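Local coordinates for protein alpha-14 giardin (Giardia lamblia, PDB 3CHJ) that binds calcium, probably binds phosphatidylserine-containing membranes, and may act as a calcium-regulated structural element linking the phospholipid bilayer to the underlying axoneme, at residues Ala14-Val19 and Arg45-Thr50; Asp200-His205 and Phe239-Cys244; Ala290-Cys295 and Ala306-Trp311. One frame throughout, in Å; residues are numbered along the deposited sequence.

Interaction 1 of 3, residues Ala14-Val19 and Arg45-Thr50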
loop_
_atom_site.group_PDB
_atom_site.type_symbol
_atom_site.label_atom_id
_atom_site.label_comp_id
_atom_site.label_asym_id
_atom_site.label_seq_id
_atom_site.Cartn_x
_atom_site.Cartn_y
_atom_site.Cartn_z
ATOM N N ALA A 14 29.219 -6.223 9.733
ATOM C CA ALA A 14 29.597 -5.800 8.384
ATOM C C ALA A 14 28.515 -4.945 7.702
ATOM O O ALA A 14 28.815 -3.922 7.067
ATOM C CB ALA A 14 29.933 -7.022 7.532
ATOM N N VAL A 15 27.254 -5.348 7.844
ATOM C CA VAL A 15 26.152 -4.573 7.270
ATOM C C VAL A 15 26.006 -3.207 7.967
ATOM O O VAL A 15 25.757 -2.200 7.304
ATOM C CB VAL A 15 24.816 -5.369 7.240
ATOM C CG1 VAL A 15 23.681 -4.508 6.681
ATOM C CG2 VAL A 15 24.975 -6.614 6.400
ATOM N N VAL A 16 26.195 -3.175 9.286
ATOM C CA VAL A 16 26.213 -1.916 10.038
ATOM C C VAL A 16 27.276 -0.953 9.483
ATOM O O VAL A 16 26.996 0.237 9.258
ATOM C CB VAL A 16 26.390 -2.171 11.562
ATOM C CG1 VAL A 16 26.719 -0.883 12.326
ATOM C CG2 VAL A 16 25.122 -2.810 12.131
ATOM N N GLN A 17 28.487 -1.465 9.241
ATOM C CA GLN A 17 29.550 -0.599 8.721
ATOM C C GLN A 17 29.221 -0.095 7.312
ATOM O O GLN A 17 29.562 1.037 6.955
ATOM C CB GLN A 17 30.938 -1.259 8.820
ATOM C CG GLN A 17 31.200 -2.450 7.896
ATOM C CD GLN A 17 31.867 -2.069 6.565
ATOM O OE1 GLN A 17 33.007 -1.585 6.538
ATOM N NE2 GLN A 17 31.169 -2.317 5.458
ATOM N N LYS A 18 28.499 -0.910 6.543
ATOM C CA LYS A 18 28.091 -0.501 5.202
ATOM C C LYS A 18 27.087 0.662 5.275
ATOM O O LYS A 18 27.117 1.586 4.444
ATOM C CB LYS A 18 27.482 -1.677 4.439
ATOM C CG LYS A 18 27.297 -1.391 2.966
ATOM C CD LYS A 18 26.793 -2.623 2.212
ATOM C CE LYS A 18 26.771 -2.371 0.716
ATOM N NZ LYS A 18 26.066 -3.477 -0.005
ATOM N N VAL A 19 26.191 0.592 6.258
ATOM C CA VAL A 19 25.224 1.659 6.528
ATOM C C VAL A 19 25.940 2.961 6.926
ATOM O O VAL A 19 25.674 4.025 6.362
ATOM C CB VAL A 19 24.191 1.229 7.611
ATOM C CG1 VAL A 19 23.330 2.405 8.067
ATOM C CG2 VAL A 19 23.311 0.086 7.066
ATOM N N ARG A 45 15.648 -5.426 10.581
ATOM C CA ARG A 45 15.338 -4.958 11.922
ATOM C C ARG A 45 16.421 -5.367 12.916
ATOM O O ARG A 45 16.787 -4.567 13.768
ATOM C CB ARG A 45 13.959 -5.413 12.396
ATOM C CG ARG A 45 13.617 -4.854 13.787
ATOM C CD ARG A 45 12.316 -5.407 14.326
ATOM N NE ARG A 45 12.353 -6.865 14.445
ATOM C CZ ARG A 45 11.320 -7.607 14.834
ATOM N NH1 ARG A 45 10.169 -7.029 15.136
ATOM N NH2 ARG A 45 11.442 -8.924 14.910
ATOM N N ASN A 46 16.941 -6.586 12.793
ATOM C CA ASN A 46 18.024 -6.990 13.689
ATOM C C ASN A 46 19.233 -6.082 13.532
ATOM O O ASN A 46 19.823 -5.644 14.528
ATOM C CB ASN A 46 18.438 -8.446 13.475
ATOM C CG ASN A 46 19.553 -8.867 14.436
ATOM O OD1 ASN A 46 20.641 -9.253 14.009
ATOM N ND2 ASN A 46 19.296 -8.734 15.743
ATOM N N MET A 47 19.580 -5.796 12.278
ATOM C CA MET A 47 20.687 -4.901 11.960
ATOM C C MET A 47 20.461 -3.504 12.542
ATOM O O MET A 47 21.387 -2.901 13.093
ATOM C CB MET A 47 20.901 -4.852 10.442
ATOM C CG MET A 47 22.091 -4.017 9.984
ATOM S SD MET A 47 21.662 -2.286 9.850
ATOM C CE MET A 47 20.404 -2.345 8.556
ATOM N N GLN A 48 19.241 -2.982 12.426
ATOM C CA GLN A 48 18.928 -1.681 13.021
ATOM C C GLN A 48 19.136 -1.659 14.546
ATOM O O GLN A 48 19.713 -0.706 15.103
ATOM C CB GLN A 48 17.502 -1.242 12.668
ATOM C CG GLN A 48 17.059 -0.001 13.434
ATOM C CD GLN A 48 15.989 0.781 12.726
ATOM O OE1 GLN A 48 15.617 0.464 11.596
ATOM N NE2 GLN A 48 15.492 1.828 13.377
ATOM N N ARG A 49 18.675 -2.712 15.211
ATOM C CA ARG A 49 18.853 -2.849 16.649
ATOM C C ARG A 49 20.343 -2.920 16.990
ATOM O O ARG A 49 20.804 -2.294 17.944
ATOM C CB ARG A 49 18.114 -4.090 17.156
ATOM C CG ARG A 49 16.603 -3.910 17.293
ATOM C CD ARG A 49 15.914 -5.272 17.346
ATOM N NE ARG A 49 14.475 -5.174 17.576
ATOM C CZ ARG A 49 13.682 -6.228 17.770
ATOM N NH1 ARG A 49 14.194 -7.453 17.763
ATOM N NH2 ARG A 49 12.383 -6.050 17.983
ATOM N N THR A 50 21.098 -3.647 16.179
ATOM C CA THR A 50 22.535 -3.855 16.401
ATOM C C THR A 50 23.342 -2.572 16.145
ATOM O O THR A 50 24.380 -2.347 16.775
ATOM C CB THR A 50 23.047 -5.027 15.531
ATOM O OG1 THR A 50 22.323 -6.214 15.879
ATOM C CG2 THR A 50 24.541 -5.290 15.740
#

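Interaction 2 of 3, residues Asp200-His205 and Phe239-Cys244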
loop_
_atom_site.group_PDB
_atom_site.type_symbol
_atom_site.label_atom_id
_atom_site.label_comp_id
_atom_site.label_asym_id
_atom_site.label_seq_id
_atom_site.Cartn_x
_atom_site.Cartn_y
_atom_site.Cartn_z
ATOM N N ASP A 200 -12.913 -15.024 -5.891
ATOM C CA ASP A 200 -14.294 -14.639 -6.217
ATOM C C ASP A 200 -14.397 -13.271 -6.889
ATOM O O ASP A 200 -15.232 -13.075 -7.769
ATOM C CB ASP A 200 -15.200 -14.707 -4.996
ATOM C CG ASP A 200 -15.454 -16.133 -4.539
ATOM O OD1 ASP A 200 -15.209 -17.052 -5.361
ATOM O OD2 ASP A 200 -15.903 -16.320 -3.384
ATOM N N PHE A 201 -13.566 -12.324 -6.452
ATOM C CA PHE A 201 -13.594 -10.997 -7.061
ATOM C C PHE A 201 -13.106 -11.055 -8.519
ATOM O O PHE A 201 -13.695 -10.406 -9.417
ATOM C CB PHE A 201 -12.780 -9.979 -6.246
ATOM C CG PHE A 201 -13.002 -8.578 -6.697
ATOM C CD1 PHE A 201 -14.093 -7.855 -6.235
ATOM C CD2 PHE A 201 -12.161 -8.013 -7.663
ATOM C CE1 PHE A 201 -14.318 -6.540 -6.672
ATOM C CE2 PHE A 201 -12.386 -6.714 -8.126
ATOM C CZ PHE A 201 -13.469 -5.977 -7.627
ATOM N N ARG A 202 -12.049 -11.837 -8.751
ATOM C CA ARG A 202 -11.548 -12.025 -10.110
ATOM C C ARG A 202 -12.632 -12.660 -10.980
ATOM O O ARG A 202 -12.878 -12.197 -12.096
ATOM C CB ARG A 202 -10.255 -12.829 -10.122
ATOM C CG ARG A 202 -9.051 -12.019 -9.621
ATOM C CD ARG A 202 -7.778 -12.833 -9.536
ATOM N NE ARG A 202 -7.476 -13.520 -10.802
ATOM C CZ ARG A 202 -6.929 -12.938 -11.870
ATOM N NH1 ARG A 202 -6.626 -11.642 -11.864
ATOM N NH2 ARG A 202 -6.696 -13.651 -12.967
ATOM N N GLN A 203 -13.327 -13.650 -10.430
ATOM C CA GLN A 203 -14.412 -14.306 -11.160
ATOM C C GLN A 203 -15.503 -13.294 -11.492
ATOM O O GLN A 203 -15.942 -13.199 -12.643
ATOM C CB GLN A 203 -14.956 -15.499 -10.364
ATOM C CG GLN A 203 -15.967 -16.357 -11.095
ATOM C CD GLN A 203 -16.448 -17.530 -10.265
ATOM O OE1 GLN A 203 -15.756 -18.006 -9.362
ATOM N NE2 GLN A 203 -17.669 -17.991 -10.558
ATOM N N LEU A 204 -15.937 -12.520 -10.490
ATOM C CA LEU A 204 -16.969 -11.502 -10.695
ATOM C C LEU A 204 -16.573 -10.476 -11.780
ATOM O O LEU A 204 -17.388 -10.082 -12.609
ATOM C CB LEU A 204 -17.286 -10.782 -9.372
ATOM C CG LEU A 204 -18.505 -9.853 -9.444
ATOM C CD1 LEU A 204 -19.834 -10.654 -9.436
ATOM C CD2 LEU A 204 -18.452 -8.830 -8.300
ATOM N N HIS A 205 -15.316 -10.024 -11.737
ATOM C CA HIS A 205 -14.777 -9.111 -12.746
ATOM C C HIS A 205 -14.961 -9.675 -14.149
ATOM O O HIS A 205 -15.465 -8.975 -15.031
ATOM C CB HIS A 205 -13.306 -8.822 -12.439
ATOM C CG HIS A 205 -12.573 -8.064 -13.509
ATOM N ND1 HIS A 205 -12.050 -6.804 -13.299
ATOM C CD2 HIS A 205 -12.213 -8.412 -14.769
ATOM C CE1 HIS A 205 -11.411 -6.406 -14.388
ATOM N NE2 HIS A 205 -11.502 -7.359 -15.297
ATOM N N PHE A 239 -6.407 -4.164 -6.085
ATOM C CA PHE A 239 -5.738 -5.052 -5.141
ATOM C C PHE A 239 -6.278 -6.473 -5.222
ATOM O O PHE A 239 -5.521 -7.439 -5.250
ATOM C CB PHE A 239 -5.830 -4.538 -3.699
ATOM C CG PHE A 239 -5.333 -5.535 -2.686
ATOM C CD1 PHE A 239 -3.971 -5.809 -2.592
ATOM C CD2 PHE A 239 -6.225 -6.206 -1.853
ATOM C CE1 PHE A 239 -3.490 -6.760 -1.648
ATOM C CE2 PHE A 239 -5.758 -7.150 -0.906
ATOM C CZ PHE A 239 -4.389 -7.409 -0.818
ATOM N N LEU A 240 -7.585 -6.592 -5.284
ATOM C CA LEU A 240 -8.207 -7.922 -5.352
ATOM C C LEU A 240 -7.864 -8.561 -6.692
ATOM O O LEU A 240 -7.512 -9.739 -6.748
ATOM C CB LEU A 240 -9.703 -7.809 -5.123
ATOM C CG LEU A 240 -10.078 -7.388 -3.693
ATOM C CD1 LEU A 240 -11.556 -6.980 -3.600
ATOM C CD2 LEU A 240 -9.726 -8.499 -2.691
ATOM N N TYR A 241 -7.882 -7.775 -7.757
ATOM C CA TYR A 241 -7.710 -8.330 -9.092
ATOM C C TYR A 241 -6.267 -8.672 -9.386
ATOM O O TYR A 241 -5.983 -9.773 -9.860
ATOM C CB TYR A 241 -8.264 -7.398 -10.160
ATOM C CG TYR A 241 -8.476 -8.124 -11.460
ATOM C CD1 TYR A 241 -9.546 -9.003 -11.602
ATOM C CD2 TYR A 241 -7.613 -7.943 -12.522
ATOM C CE1 TYR A 241 -9.758 -9.700 -12.774
ATOM C CE2 TYR A 241 -7.811 -8.654 -13.723
ATOM C CZ TYR A 241 -8.908 -9.511 -13.828
ATOM O OH TYR A 241 -9.133 -10.218 -15.000
ATOM N N ASP A 242 -5.360 -7.729 -9.128
ATOM C CA ASP A 242 -3.917 -7.950 -9.332
ATOM C C ASP A 242 -3.128 -6.891 -8.546
ATOM O O ASP A 242 -3.061 -5.741 -8.996
ATOM C CB ASP A 242 -3.547 -7.836 -10.795
ATOM C CG ASP A 242 -2.091 -8.223 -11.072
ATOM O OD1 ASP A 242 -1.248 -8.195 -10.141
ATOM O OD2 ASP A 242 -1.788 -8.535 -12.241
ATOM N N PRO A 243 -2.580 -7.265 -7.373
ATOM C CA PRO A 243 -1.799 -6.321 -6.560
ATOM C C PRO A 243 -0.784 -5.466 -7.315
ATOM O O PRO A 243 -0.575 -4.313 -6.920
ATOM C CB PRO A 243 -1.102 -7.225 -5.544
ATOM C CG PRO A 243 -2.154 -8.301 -5.292
ATOM C CD PRO A 243 -2.696 -8.582 -6.687
ATOM N N CYS A 244 -0.161 -5.983 -8.375
ATOM C CA CYS A 244 0.828 -5.189 -9.134
ATOM C C CYS A 244 0.187 -3.989 -9.824
ATOM O O CYS A 244 0.783 -2.904 -9.903
ATOM C CB CYS A 244 1.605 -6.043 -10.140
ATOM S SG CYS A 244 2.707 -7.208 -9.331
#

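Interaction 3 of 3, residues Ala290-Cys295 and Ala306-Trp311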
loop_
_atom_site.group_PDB
_atom_site.type_symbol
_atom_site.label_atom_id
_atom_site.label_comp_id
_atom_site.label_asym_id
_atom_site.label_seq_id
_atom_site.Cartn_x
_atom_site.Cartn_y
_atom_site.Cartn_z
ATOM N N ALA A 290 6.865 4.870 -19.395
ATOM C CA ALA A 290 7.697 4.072 -18.478
ATOM C C ALA A 290 7.725 4.691 -17.093
ATOM O O ALA A 290 7.848 5.903 -16.947
ATOM C CB ALA A 290 9.137 3.952 -19.009
ATOM N N PHE A 291 7.628 3.842 -16.077
ATOM C CA PHE A 291 7.730 4.276 -14.682
ATOM C C PHE A 291 8.970 5.114 -14.441
ATOM O O PHE A 291 8.892 6.178 -13.805
ATOM C CB PHE A 291 7.763 3.038 -13.773
ATOM C CG PHE A 291 7.851 3.355 -12.288
ATOM C CD1 PHE A 291 6.699 3.432 -11.513
ATOM C CD2 PHE A 291 9.094 3.546 -11.674
ATOM C CE1 PHE A 291 6.782 3.715 -10.153
ATOM C CE2 PHE A 291 9.183 3.838 -10.319
ATOM C CZ PHE A 291 8.031 3.927 -9.555
ATOM N N ASP A 292 10.111 4.642 -14.950
ATOM C CA ASP A 292 11.371 5.345 -14.689
ATOM C C ASP A 292 11.352 6.741 -15.290
ATOM O O ASP A 292 11.955 7.660 -14.740
ATOM C CB ASP A 292 12.576 4.540 -15.200
ATOM C CG ASP A 292 12.885 3.317 -14.345
ATOM O OD1 ASP A 292 12.280 3.136 -13.255
ATOM O OD2 ASP A 292 13.742 2.511 -14.781
ATOM N N GLU A 293 10.651 6.904 -16.414
ATOM C CA GLU A 293 10.582 8.211 -17.065
ATOM C C GLU A 293 9.736 9.188 -16.260
ATOM O O GLU A 293 10.105 10.351 -16.101
ATOM C CB GLU A 293 10.049 8.062 -18.487
ATOM C CG GLU A 293 10.032 9.346 -19.291
ATOM C CD GLU A 293 9.398 9.159 -20.661
ATOM O OE1 GLU A 293 9.821 8.234 -21.397
ATOM O OE2 GLU A 293 8.478 9.933 -20.987
ATOM N N ARG A 294 8.601 8.718 -15.742
ATOM C CA ARG A 294 7.795 9.534 -14.844
ATOM C C ARG A 294 8.572 9.895 -13.573
ATOM O O ARG A 294 8.578 11.040 -13.137
ATOM C CB ARG A 294 6.466 8.840 -14.497
ATOM C CG ARG A 294 5.514 9.719 -13.691
ATOM C CD ARG A 294 5.017 10.922 -14.515
ATOM N NE ARG A 294 4.187 11.822 -13.722
ATOM C CZ ARG A 294 2.882 11.648 -13.528
ATOM N NH1 ARG A 294 2.259 10.610 -14.076
ATOM N NH2 ARG A 294 2.202 12.510 -12.790
ATOM N N CYS A 295 9.250 8.911 -13.001
ATOM C CA CYS A 295 10.050 9.133 -11.802
ATOM C C CYS A 295 11.159 10.173 -12.044
ATOM O O CYS A 295 11.403 11.027 -11.181
ATOM C CB CYS A 295 10.625 7.801 -11.319
ATOM S SG CYS A 295 11.194 7.828 -9.608
ATOM N N ALA A 306 16.387 6.121 -5.540
ATOM C CA ALA A 306 15.979 5.100 -4.578
ATOM C C ALA A 306 14.619 4.495 -4.910
ATOM O O ALA A 306 14.446 3.278 -4.811
ATOM C CB ALA A 306 15.977 5.663 -3.151
ATOM N N ILE A 307 13.651 5.343 -5.267
ATOM C CA ILE A 307 12.331 4.858 -5.653
ATOM C C ILE A 307 12.442 3.958 -6.884
ATOM O O ILE A 307 11.892 2.843 -6.886
ATOM C CB ILE A 307 11.333 6.021 -5.888
ATOM C CG1 ILE A 307 11.115 6.819 -4.599
ATOM C CG2 ILE A 307 9.993 5.516 -6.494
ATOM C CD1 ILE A 307 10.542 6.029 -3.385
ATOM N N LYS A 308 13.201 4.403 -7.894
ATOM C CA LYS A 308 13.399 3.609 -9.130
ATOM C C LYS A 308 14.032 2.261 -8.804
ATOM O O LYS A 308 13.588 1.221 -9.318
ATOM C CB LYS A 308 14.290 4.346 -10.142
ATOM C CG LYS A 308 13.572 5.434 -10.910
ATOM C CD LYS A 308 14.410 6.000 -12.036
ATOM C CE LYS A 308 15.479 6.956 -11.495
ATOM N NZ LYS A 308 16.086 7.811 -12.566
ATOM N N LEU A 309 15.049 2.263 -7.934
ATOM C CA LEU A 309 15.750 1.026 -7.596
ATOM C C LEU A 309 14.875 0.047 -6.800
ATOM O O LEU A 309 14.880 -1.160 -7.041
ATOM C CB LEU A 309 17.034 1.358 -6.811
ATOM C CG LEU A 309 17.955 0.190 -6.466
ATOM C CD1 LEU A 309 18.323 -0.605 -7.707
ATOM C CD2 LEU A 309 19.201 0.748 -5.782
ATOM N N LEU A 310 14.108 0.556 -5.842
ATOM C CA LEU A 310 13.266 -0.328 -5.026
ATOM C C LEU A 310 12.241 -1.053 -5.870
ATOM O O LEU A 310 11.926 -2.217 -5.605
ATOM C CB LEU A 310 12.544 0.483 -3.943
ATOM C CG LEU A 310 13.473 0.854 -2.783
ATOM C CD1 LEU A 310 12.842 1.977 -1.916
ATOM C CD2 LEU A 310 13.812 -0.355 -1.936
ATOM N N TRP A 311 11.730 -0.372 -6.894
ATOM C CA TRP A 311 10.726 -0.956 -7.756
ATOM C C TRP A 311 11.309 -1.783 -8.899
ATOM O O TRP A 311 10.566 -2.336 -9.715
ATOM C CB TRP A 311 9.804 0.149 -8.278
ATOM C CG TRP A 311 8.791 0.553 -7.277
ATOM C CD1 TRP A 311 8.694 1.759 -6.628
ATOM C CD2 TRP A 311 7.702 -0.241 -6.821
ATOM N NE1 TRP A 311 7.598 1.749 -5.779
ATOM C CE2 TRP A 311 6.972 0.531 -5.889
ATOM C CE3 TRP A 311 7.282 -1.551 -7.089
ATOM C CZ2 TRP A 311 5.838 0.041 -5.245
ATOM C CZ3 TRP A 311 6.164 -2.033 -6.450
ATOM C CH2 TRP A 311 5.450 -1.247 -5.539
#

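Interaction 1 of 3, residues Ala14-Val19 and Arg45-Thr50
Met47 sends CG anti to its backbone N (chi1 -176°), and a bend at the next torsion (chi2 -84°) places SD; Val15 and Val16 of the facing helix meet Met47 at CG, and Val19 meets it at SD and CE. On the valine side, Val16 and Val19 both offer CG2, the methyl anti to the carbonyl carbon, whereas Val15 offers CG1, the methyl anti to N. Val15 CG1 lies 3.7 Å from Met47 CG, and these two side chains meet at about a right angle. Val16 CG2 rests against the same CG at 3.9 Å and is equally far, 3.9 Å, from Met47 O, so it touches both the side chain and the backbone of Met47. Farther out, Val19 CG2 approaches Met47 SD to 4.0 Å and Met47 CE to 4.1 Å. The segments belong to helix 12-24 and helix 41-55, two members of the all-helical annexin fold, whose local axes cross at -74° with a closest approach of 9.6 Å. Val15, Val16 and Val19 form an apolar patch against Met47, and no hydrogen bond joins the two segments; about 200 Å² is buried in all. Thr50, one turn beyond Met47, marks the margin: its CG2 comes to 4.4 Å from Val16 CG2. Its hydroxyl OG1 is turned back on its own helix and hydrogen-bonds to Asn46 O at 2.9 Å, reaching that oxygen from above the carbonyl plane while Thr50 N also donates to it. Around this apolar patch, Leu32 and Ile35 of helix 31-38 touch Val19, Phe51 lies against both Val16 and Val19, and Tyr79 packs on Met47.

Interaction 2 of 3, residues Asp200-His205 and Phe239-Cys244
The ring of Tyr241 is held between His205 on one face and the guanidinium of Arg202 on the opposite face. The His205 imidazole stacks face to face, centroids 3.9 Å apart and planes inclined by 25°, with His205 CG 3.3 Å from Tyr241 CE1. On the other side Arg202 makes a cation-pi contact, with CZ 4.5 Å from the centroid of the Tyr241 ring and NH1 over the ring centre; the two planes are turned 37° against each other, so the cation is canted above the ring. The same NH1 donates to Tyr241 O at 2.8 Å, a bent bond (142°) that meets the guanidinium near its edge. As this carbonyl ends helix 227-241, the positive charge would be favourable beside the C-terminal end of that helix. The Phe201 ring carries Leu240 CD1 over one face in a CH-pi contact, 4.0 Å from the ring centroid, while Leu240 CB closes on Phe201 CD2 at 3.5 Å. Asp242 then leaves the helix and N-caps the next, its OD1 accepting from Cys244 N. In this annexin fold the contact thus packs helix 198-211 against the junction of helices 227-241 and 243-254. His205 ND1 hydrogen-bonds to His237 and Tyr241 OH to Lys206, while Ile192 and Phe193 of helix 186-195 bring that helix against Phe201.

Interaction 3 of 3, residues Ala290-Cys295 and Ala306-Trp311
A helical hairpin in the fourth repeat of this annexin brings Phe291, Asp292 and Cys295 of helix 291-298 against Ile307 and Lys308 of helix 301-310 and Trp311 just after it. The local axes are nearly antiparallel, at 165°, and approach to 10.1 Å. Lys308 enters through its aliphatic part: its CG lies 3.6 Å from Cys295 SG and 3.5 Å from Asp292 OD1. The charges stay apart, since Asp292 OD1 and Lys308 NZ are 6.1 Å from each other, and that carboxylate oxygen forms a salt bridge with Lys280 of helix 279-287 instead. Lys280 also donates to Lys308 O, and in this way one ammonium group bridges both arms of the hairpin. The rest of the contact is apolar. Phe291 CG stands anti to the backbone N (chi1 -179°), and the tip atom CZ reaches across to Ile307 CG2 at 4.0 Å, this methyl lying at the edge of the phenyl ring. Ile307 CG2 touches Cys295 SG as well, at 4.1 Å. Phe291 CZ also comes within 3.7 Å of Trp311 CD1, where the phenyl and the five-membered ring meet obliquely, their planes 58° apart. Trp311 NE1 is hydrogen-bonded to Thr269 OG1, and the rings of Tyr283 and Phe255 meet Phe291 edge-to-face.

From the N terminus, interaction 1 closes first, closing a loop of 25 residues that holds helix 31-38 and laying helix 41-55 across helix 12-24. Interaction 2 follows, closing a loop of 33 residues, and interaction 3 closes the shortest, 10 residues, near the C-terminal end. The three run in series: none nests or crosses, and none touches another. Interactions 1 and 2 lie on opposite sides of the chain's centre, their own centres 38 Å apart. Each is joined to interaction 3 by a helix. Helix 31-38, which flanks interaction 1, also receives Ala306, Leu309 and Leu310 of interaction 3 on Ile33. Helix 243-254, which begins within interaction 2, packs through Ala247 and Met251 against Trp311 of interaction 3.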